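Lmo1499 protein (Listeria monocytogenes, PDB 4IIW) probably acts as a membrane-bound lytic endotransglycosylase that cuts nascent peptidoglycan strands and so ends their elongation. Local coordinates at residues B[146-151]-B[162-167]. Residues are numbered along the deposited sequence; the frame is centred on the assembly and turned at random.
Sequences EFVASM and DVLNKS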
ATOM      1  N   GLU B 146     -47.498  33.829  12.005  1.00 59.46           N
ATOM      2  CA  GLU B 146     -47.888  33.661  13.415  1.00 58.42           C
ATOM      3  C   GLU B 146     -46.714  33.938  14.370  1.00 54.81           C
ATOM      4  O   GLU B 146     -46.904  34.500  15.444  1.00 54.13           O
ATOM      5  CB  GLU B 146     -48.460  32.274  13.717  1.00 60.83           C
ATOM      6  CG  GLU B 146     -49.860  31.980  13.160  1.00 68.17           C
ATOM      7  CD  GLU B 146     -49.866  31.615  11.692  1.00 79.71           C
ATOM      8  OE1 GLU B 146     -48.891  30.970  11.216  1.00 83.57           O
ATOM      9  OE2 GLU B 146     -50.868  31.951  11.012  1.00 88.92           O
ATOM     10  N   PHE B 147     -45.504  33.536  14.008  1.00 52.57           N
ATOM     11  CA  PHE B 147     -44.396  33.830  14.888  1.00 49.78           C
ATOM     12  C   PHE B 147     -44.170  35.337  14.948  1.00 49.32           C
ATOM     13  O   PHE B 147     -43.959  35.886  16.030  1.00 47.50           O
ATOM     14  CB  PHE B 147     -43.101  33.123  14.494  1.00 48.68           C
ATOM     15  CG  PHE B 147     -41.964  33.441  15.426  1.00 45.66           C
ATOM     16  CD1 PHE B 147     -41.951  32.935  16.715  1.00 45.38           C
ATOM     17  CD2 PHE B 147     -40.950  34.296  15.045  1.00 46.41           C
ATOM     18  CE1 PHE B 147     -40.921  33.259  17.617  1.00 45.71           C
ATOM     19  CE2 PHE B 147     -39.918  34.628  15.938  1.00 46.33           C
ATOM     20  CZ  PHE B 147     -39.911  34.102  17.225  1.00 44.13           C
ATOM     21  N   VAL B 148     -44.239  36.002  13.793  1.00 50.39           N
ATOM     22  CA  VAL B 148     -44.020  37.443  13.726  1.00 49.31           C
ATOM     23  C   VAL B 148     -45.116  38.179  14.498  1.00 49.97           C
ATOM     24  O   VAL B 148     -44.840  39.128  15.236  1.00 48.65           O
ATOM     25  CB  VAL B 148     -43.927  37.935  12.265  1.00 51.42           C
ATOM     26  CG1 VAL B 148     -43.808  39.448  12.206  1.00 48.99           C
ATOM     27  CG2 VAL B 148     -42.730  37.275  11.549  1.00 51.27           C
ATOM     28  N   ALA B 149     -46.360  37.737  14.358  1.00 51.30           N
ATOM     29  CA  ALA B 149     -47.441  38.382  15.109  1.00 51.79           C
ATOM     30  C   ALA B 149     -47.204  38.262  16.630  1.00 50.08           C
ATOM     31  O   ALA B 149     -47.509  39.193  17.365  1.00 50.19           O
ATOM     32  CB  ALA B 149     -48.792  37.800  14.731  1.00 52.66           C
ATOM     33  N   SER B 150     -46.650  37.128  17.084  1.00 49.01           N
ATOM     34  CA  SER B 150     -46.398  36.906  18.520  1.00 47.90           C
ATOM     35  C   SER B 150     -45.328  37.849  19.042  1.00 46.65           C
ATOM     36  O   SER B 150     -45.376  38.238  20.201  1.00 46.71           O
ATOM     37  CB  SER B 150     -46.037  35.442  18.850  1.00 46.72           C
ATOM     38  OG  SER B 150     -44.751  35.067  18.388  1.00 49.64           O
HETATM   39  N   MSE B 151     -44.370  38.212  18.190  1.00 45.89           N
HETATM   40  CA  MSE B 151     -43.346  39.169  18.565  1.00 44.84           C
HETATM   41  C   MSE B 151     -43.939  40.584  18.643  1.00 46.50           C
HETATM   42  O   MSE B 151     -43.599  41.367  19.536  1.00 45.66           O
HETATM   43  CB  MSE B 151     -42.204  39.155  17.566  1.00 44.80           C
HETATM   44  CG  MSE B 151     -41.304  37.917  17.603  1.00 44.74           C
HETATM   45 SE   MSE B 151     -40.461  37.530  19.319  0.96 47.78          SE
HETATM   46  CE  MSE B 151     -41.872  36.396  20.071  1.00 42.01           C
ATOM     47  N   ASP B 162     -45.106  48.119  11.601  1.00 54.34           N
ATOM     48  CA  ASP B 162     -44.163  48.532  10.572  1.00 54.64           C
ATOM     49  C   ASP B 162     -43.505  47.334   9.872  1.00 52.15           C
ATOM     50  O   ASP B 162     -43.301  47.367   8.665  1.00 53.08           O
ATOM     51  CB  ASP B 162     -43.099  49.503  11.144  1.00 54.69           C
ATOM     52  CG  ASP B 162     -43.662  50.936  11.383  1.00 58.49           C
ATOM     53  OD1 ASP B 162     -44.743  51.250  10.844  1.00 56.24           O
ATOM     54  OD2 ASP B 162     -43.016  51.753  12.088  1.00 61.64           O
ATOM     55  N   VAL B 163     -43.234  46.264  10.613  1.00 49.01           N
ATOM     56  CA  VAL B 163     -42.589  45.086  10.032  1.00 47.87           C
ATOM     57  C   VAL B 163     -43.465  44.310   9.068  1.00 49.37           C
ATOM     58  O   VAL B 163     -42.979  43.479   8.323  1.00 50.57           O
ATOM     59  CB  VAL B 163     -42.088  44.104  11.116  1.00 46.07           C
ATOM     60  CG1 VAL B 163     -41.190  44.840  12.115  1.00 45.39           C
ATOM     61  CG2 VAL B 163     -43.258  43.421  11.816  1.00 42.79           C
ATOM     62  N   LEU B 164     -44.759  44.561   9.073  1.00 52.59           N
ATOM     63  CA  LEU B 164     -45.647  43.840   8.175  1.00 55.19           C
ATOM     64  C   LEU B 164     -45.831  44.578   6.859  1.00 58.22           C
ATOM     65  O   LEU B 164     -46.786  44.316   6.140  1.00 61.04           O
ATOM     66  CB  LEU B 164     -47.010  43.611   8.830  1.00 56.27           C
ATOM     67  CG  LEU B 164     -47.052  42.809  10.140  1.00 56.07           C
ATOM     68  CD1 LEU B 164     -48.510  42.616  10.554  1.00 54.24           C
ATOM     69  CD2 LEU B 164     -46.354  41.471   9.988  1.00 48.43           C
ATOM     70  N   ASN B 165     -44.932  45.493   6.516  1.00 58.95           N
ATOM     71  CA  ASN B 165     -45.106  46.204   5.262  1.00 61.75           C
ATOM     72  C   ASN B 165     -44.794  45.309   4.061  1.00 63.81           C
ATOM     73  O   ASN B 165     -43.707  44.751   3.919  1.00 63.70           O
ATOM     74  CB  ASN B 165     -44.318  47.516   5.210  1.00 61.67           C
ATOM     75  CG  ASN B 165     -44.488  48.237   3.879  1.00 63.52           C
ATOM     76  OD1 ASN B 165     -44.109  47.716   2.831  1.00 66.45           O
ATOM     77  ND2 ASN B 165     -45.032  49.445   3.917  1.00 62.72           N
ATOM     78  N   LYS B 166     -45.795  45.209   3.206  1.00 67.55           N
ATOM     79  CA  LYS B 166     -45.778  44.419   1.995  1.00 70.09           C
ATOM     80  C   LYS B 166     -44.429  44.372   1.250  1.00 68.48           C
ATOM     81  O   LYS B 166     -44.066  43.350   0.685  1.00 69.49           O
ATOM     82  CB  LYS B 166     -46.869  44.981   1.072  1.00 74.95           C
ATOM     83  CG  LYS B 166     -48.269  45.135   1.771  1.00 80.08           C
ATOM     84  CD  LYS B 166     -49.350  45.788   0.859  1.00 86.39           C
ATOM     85  CE  LYS B 166     -49.731  44.902  -0.309  1.00 90.19           C
ATOM     86  NZ  LYS B 166     -50.778  45.528  -1.175  1.00 96.52           N
ATOM     87  N   SER B 167     -43.686  45.474   1.268  1.00 66.74           N
ATOM     88  CA  SER B 167     -42.416  45.584   0.545  1.00 64.92           C
ATOM     89  C   SER B 167     -41.190  45.008   1.262  1.00 61.87           C
ATOM     90  O   SER B 167     -40.108  44.970   0.687  1.00 60.50           O
ATOM     91  CB  SER B 167     -42.146  47.054   0.226  1.00 65.96           C
ATOM     92  OG  SER B 167     -43.194  47.606  -0.558  1.00 67.56           O
TER
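Val148, on helix 145-154, meets Val163 and Leu164 in a small, purely apolar contact between that helix and the loop that follows it on the way to strand 180-181. One methyl carries it: CG1 of Val148 lies 3.9 Å from CD2 of Leu164 and 4.0 Å from CG2 of Val163. The torsion of Val148 explains the choice of branch, since CG1 extends anti to the backbone N (chi1 176°) and reaches across to the loop. No hydrogen bond joins the two segments, and the backbones stay well apart, with the CA atoms of Val148 and Val163 8.6 Å from each other. Only 80 Å² is buried, summed over both sides. The two valines direct their CB atoms at the opposite segment, whereas Leu164 sets off obliquely; its chi2 of -176° extends CD1 anti to CA, and it is the other branch, CD2, that meets CG1 of Val148. Both loop side chains also touch Ile152, one turn further along the same helix, and Val163 packs on Tyr175, so the methyl-to-methyl pairs belong to a wider apolar cluster. Another flank of the helix has other partners: Phe147 and Met151 pack on helix 190-204. Some polar groups are paired within each segment. Ser150 OG donates to the carbonyl O of Phe147 at 2.6 Å, and that oxygen also accepts the helical bond from Met151 N. Beyond the 3-10 turn, Asn165 OD1 receives Ser167 N at 2.8 Å, nearly straight at 164°, an Asx turn in the chain that follows. With both valines buried and Leu164 at the exposed margin, the chemistry is consistent with a modest hydrophobic contribution to packing the loop on the helix, with no directional bond between the segments to fix their register.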